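Local coordinates for integron cassette protein Vpc_cass2 (Vibrio paracholerae, PDB 3JRT), which is of unknown function, being an all-helical protein encoded by a mobile integron gene cassette and found here as a dimer, at residues 64-67 with 68-72. Numbering follows the deposited sequence.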
ATOM      1  N   GLN A  64      19.458  -6.007   1.321  1.00 55.41           N
ATOM      2  CA  GLN A  64      18.354  -6.854   1.756  1.00 55.47           C
ATOM      3  C   GLN A  64      17.195  -6.034   2.292  1.00 45.89           C
ATOM      4  O   GLN A  64      16.045  -6.266   1.933  1.00 50.94           O
ATOM      5  CB  GLN A  64      18.828  -7.870   2.792  1.00 59.24           C
ATOM      6  CG  GLN A  64      19.561  -9.048   2.178  1.00 71.01           C
ATOM      7  CD  GLN A  64      19.972 -10.080   3.205  1.00 83.06           C
ATOM      8  OE1 GLN A  64      19.620  -9.977   4.387  1.00 83.33           O
ATOM      9  NE2 GLN A  64      20.721 -11.086   2.761  1.00 86.72           N
ATOM     10  N   THR A  65      17.504  -5.072   3.152  1.00 48.90           N
ATOM     11  CA  THR A  65      16.477  -4.219   3.739  1.00 46.24           C
ATOM     12  C   THR A  65      15.683  -3.512   2.659  1.00 45.73           C
ATOM     13  O   THR A  65      14.442  -3.517   2.679  1.00 49.00           O
ATOM     14  CB  THR A  65      17.089  -3.160   4.672  1.00 48.51           C
ATOM     15  OG1 THR A  65      17.972  -3.806   5.595  1.00 53.81           O
ATOM     16  CG2 THR A  65      15.998  -2.433   5.443  1.00 44.13           C
ATOM     17  N   LYS A  66      16.400  -2.897   1.720  1.00 42.59           N
ATOM     18  CA  LYS A  66      15.745  -2.168   0.649  1.00 42.75           C
ATOM     19  C   LYS A  66      14.897  -3.138  -0.162  1.00 45.62           C
ATOM     20  O   LYS A  66      13.721  -2.893  -0.414  1.00 43.80           O
ATOM     21  CB  LYS A  66      16.759  -1.478  -0.263  1.00 42.33           C
ATOM     22  CG  LYS A  66      16.119  -0.984  -1.556  1.00 44.29           C
ATOM     23  CD  LYS A  66      17.065  -0.091  -2.331  1.00 54.35           C
ATOM     24  CE  LYS A  66      16.383   0.426  -3.602  1.00 55.46           C
ATOM     25  NZ  LYS A  66      17.212   1.437  -4.318  1.00 65.98           N
ATOM     26  N   ARG A  67      15.489  -4.260  -0.551  1.00 44.48           N
ATOM     27  CA  ARG A  67      14.732  -5.236  -1.317  1.00 51.72           C
ATOM     28  C   ARG A  67      13.463  -5.673  -0.578  1.00 43.92           C
ATOM     29  O   ARG A  67      12.404  -5.730  -1.163  1.00 38.15           O
ATOM     30  CB  ARG A  67      15.600  -6.440  -1.673  1.00 46.51           C
ATOM     31  CG  ARG A  67      14.916  -7.424  -2.577  1.00 47.92           C
ATOM     32  CD  ARG A  67      15.886  -8.479  -3.124  1.00 51.84           C
ATOM     33  NE  ARG A  67      15.181  -9.442  -3.957  1.00 53.02           N
ATOM     34  CZ  ARG A  67      14.667 -10.572  -3.494  1.00 56.06           C
ATOM     35  NH1 ARG A  67      14.814 -10.882  -2.216  1.00 50.82           N
ATOM     36  NH2 ARG A  67      14.021 -11.395  -4.307  1.00 60.34           N
ATOM     37  N   GLN A  68      13.576  -5.986   0.710  1.00 36.26           N
ATOM     38  CA  GLN A  68      12.396  -6.342   1.488  1.00 39.92           C
ATOM     39  C   GLN A  68      11.340  -5.234   1.473  1.00 35.87           C
ATOM     40  O   GLN A  68      10.136  -5.492   1.451  1.00 40.48           O
ATOM     41  CB  GLN A  68      12.788  -6.675   2.942  1.00 38.75           C
ATOM     42  CG  GLN A  68      13.345  -8.051   3.134  1.00 50.94           C
ATOM     43  CD  GLN A  68      13.852  -8.307   4.574  1.00 77.33           C
ATOM     44  OE1 GLN A  68      14.548  -9.305   4.834  1.00 81.30           O
ATOM     45  NE2 GLN A  68      13.511  -7.403   5.506  1.00 76.40           N
ATOM     46  N   CYS A  69      11.793  -3.993   1.493  1.00 33.78           N
ATOM     47  CA  CYS A  69      10.862  -2.873   1.534  1.00 31.48           C
ATOM     48  C   CYS A  69      10.055  -2.796   0.247  1.00 32.35           C
ATOM     49  O   CYS A  69       8.861  -2.483   0.271  1.00 35.73           O
ATOM     50  CB  CYS A  69      11.612  -1.559   1.806  1.00 34.43           C
ATOM     51  SG  CYS A  69      12.175  -1.407   3.502  1.00 45.31           S
ATOM     52  N   ILE A  70      10.711  -3.097  -0.870  1.00 32.80           N
ATOM     53  CA  ILE A  70      10.040  -3.160  -2.163  1.00 36.49           C
ATOM     54  C   ILE A  70       8.983  -4.260  -2.180  1.00 34.33           C
ATOM     55  O   ILE A  70       7.862  -4.054  -2.650  1.00 32.58           O
ATOM     56  CB  ILE A  70      11.048  -3.377  -3.317  1.00 40.80           C
ATOM     57  CG1 ILE A  70      11.958  -2.164  -3.444  1.00 43.63           C
ATOM     58  CG2 ILE A  70      10.323  -3.587  -4.639  1.00 37.31           C
ATOM     59  CD1 ILE A  70      13.218  -2.419  -4.281  1.00 51.46           C
ATOM     60  N   TRP A  71       9.358  -5.437  -1.685  1.00 37.88           N
ATOM     61  CA  TRP A  71       8.425  -6.549  -1.587  1.00 36.70           C
ATOM     62  C   TRP A  71       7.229  -6.203  -0.710  1.00 39.50           C
ATOM     63  O   TRP A  71       6.092  -6.520  -1.061  1.00 40.66           O
ATOM     64  CB  TRP A  71       9.124  -7.854  -1.113  1.00 36.21           C
ATOM     65  CG  TRP A  71       9.859  -8.501  -2.242  1.00 38.97           C
ATOM     66  CD1 TRP A  71      11.021  -8.080  -2.815  1.00 39.94           C
ATOM     67  CD2 TRP A  71       9.440  -9.649  -2.981  1.00 41.47           C
ATOM     68  NE1 TRP A  71      11.364  -8.909  -3.859  1.00 42.50           N
ATOM     69  CE2 TRP A  71      10.411  -9.883  -3.978  1.00 44.12           C
ATOM     70  CE3 TRP A  71       8.337 -10.502  -2.900  1.00 39.25           C
ATOM     71  CZ2 TRP A  71      10.324 -10.950  -4.874  1.00 46.44           C
ATOM     72  CZ3 TRP A  71       8.235 -11.543  -3.806  1.00 45.97           C
ATOM     73  CH2 TRP A  71       9.234 -11.766  -4.771  1.00 48.32           C
ATOM     74  N   ARG A  72       7.458  -5.577   0.437  1.00 36.83           N
ATOM     75  CA  ARG A  72       6.298  -5.202   1.257  1.00 33.84           C
ATOM     76  C   ARG A  72       5.422  -4.183   0.518  1.00 32.05           C
ATOM     77  O   ARG A  72       4.198  -4.330   0.481  1.00 35.23           O
ATOM     78  CB  ARG A  72       6.696  -4.685   2.640  1.00 36.85           C
ATOM     79  CG  ARG A  72       7.422  -5.714   3.516  1.00 45.72           C
ATOM     80  CD  ARG A  72       7.432  -5.269   4.970  1.00 51.46           C
ATOM     81  NE  ARG A  72       8.078  -3.971   5.164  1.00 51.48           N
ATOM     82  CZ  ARG A  72       9.385  -3.818   5.372  1.00 53.80           C
ATOM     83  NH1 ARG A  72      10.192  -4.874   5.405  1.00 46.27           N
ATOM     84  NH2 ARG A  72       9.893  -2.608   5.549  1.00 57.07           N
TER
HETATM   85  O   HOH W   1      12.931  -4.162   5.389  1.00 57.49           O
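Arg67 and Trp71, one helical turn apart, run side by side off the same flank of helix 64-91. The arginine chain is extended, with CG anti to its backbone nitrogen (chi1 -174°), while Trp71 CG lies beside its own backbone nitrogen, and this brings the guanidinium next to the pyrrole side of the indole. Trp71 NE1 sits over one guanidinium face, offset toward its rim and 3.7 Å from Arg67 NH2. With the two planes 55° apart, this is a tilted contact rather than a flat stack. Arg67 NE, by a salt bridge, and Trp71 NE1, by a hydrogen bond, both meet Glu53 OE2 on helix 27-53, so one oxygen is gripped by two donors.

The backbone is regular alpha-helix: Gln68 N donates to Gln64 O at 2.8 Å, and Trp71 N to Arg67 O at 3.1 Å. That last carbonyl oxygen also meets the indole edge in its plane, 3.2 Å from Trp71 CD1.

On another flank, water 1 donates to Thr65 O (3.2 Å) and accepts from Gln68 NE2 and from Arg72 NH1 (2.8 Å). Cys69 packs on Gly40 of the second subunit.

Glu53 thus ties the Arg67/Trp71 pair to helix 27-53, probably stabilising the charged form of Arg67; Arg72, which holds the water, also salt-bridges Asp41 of the second subunit, and Ile70 touches both helix 27-53 and Ile44 of that subunit.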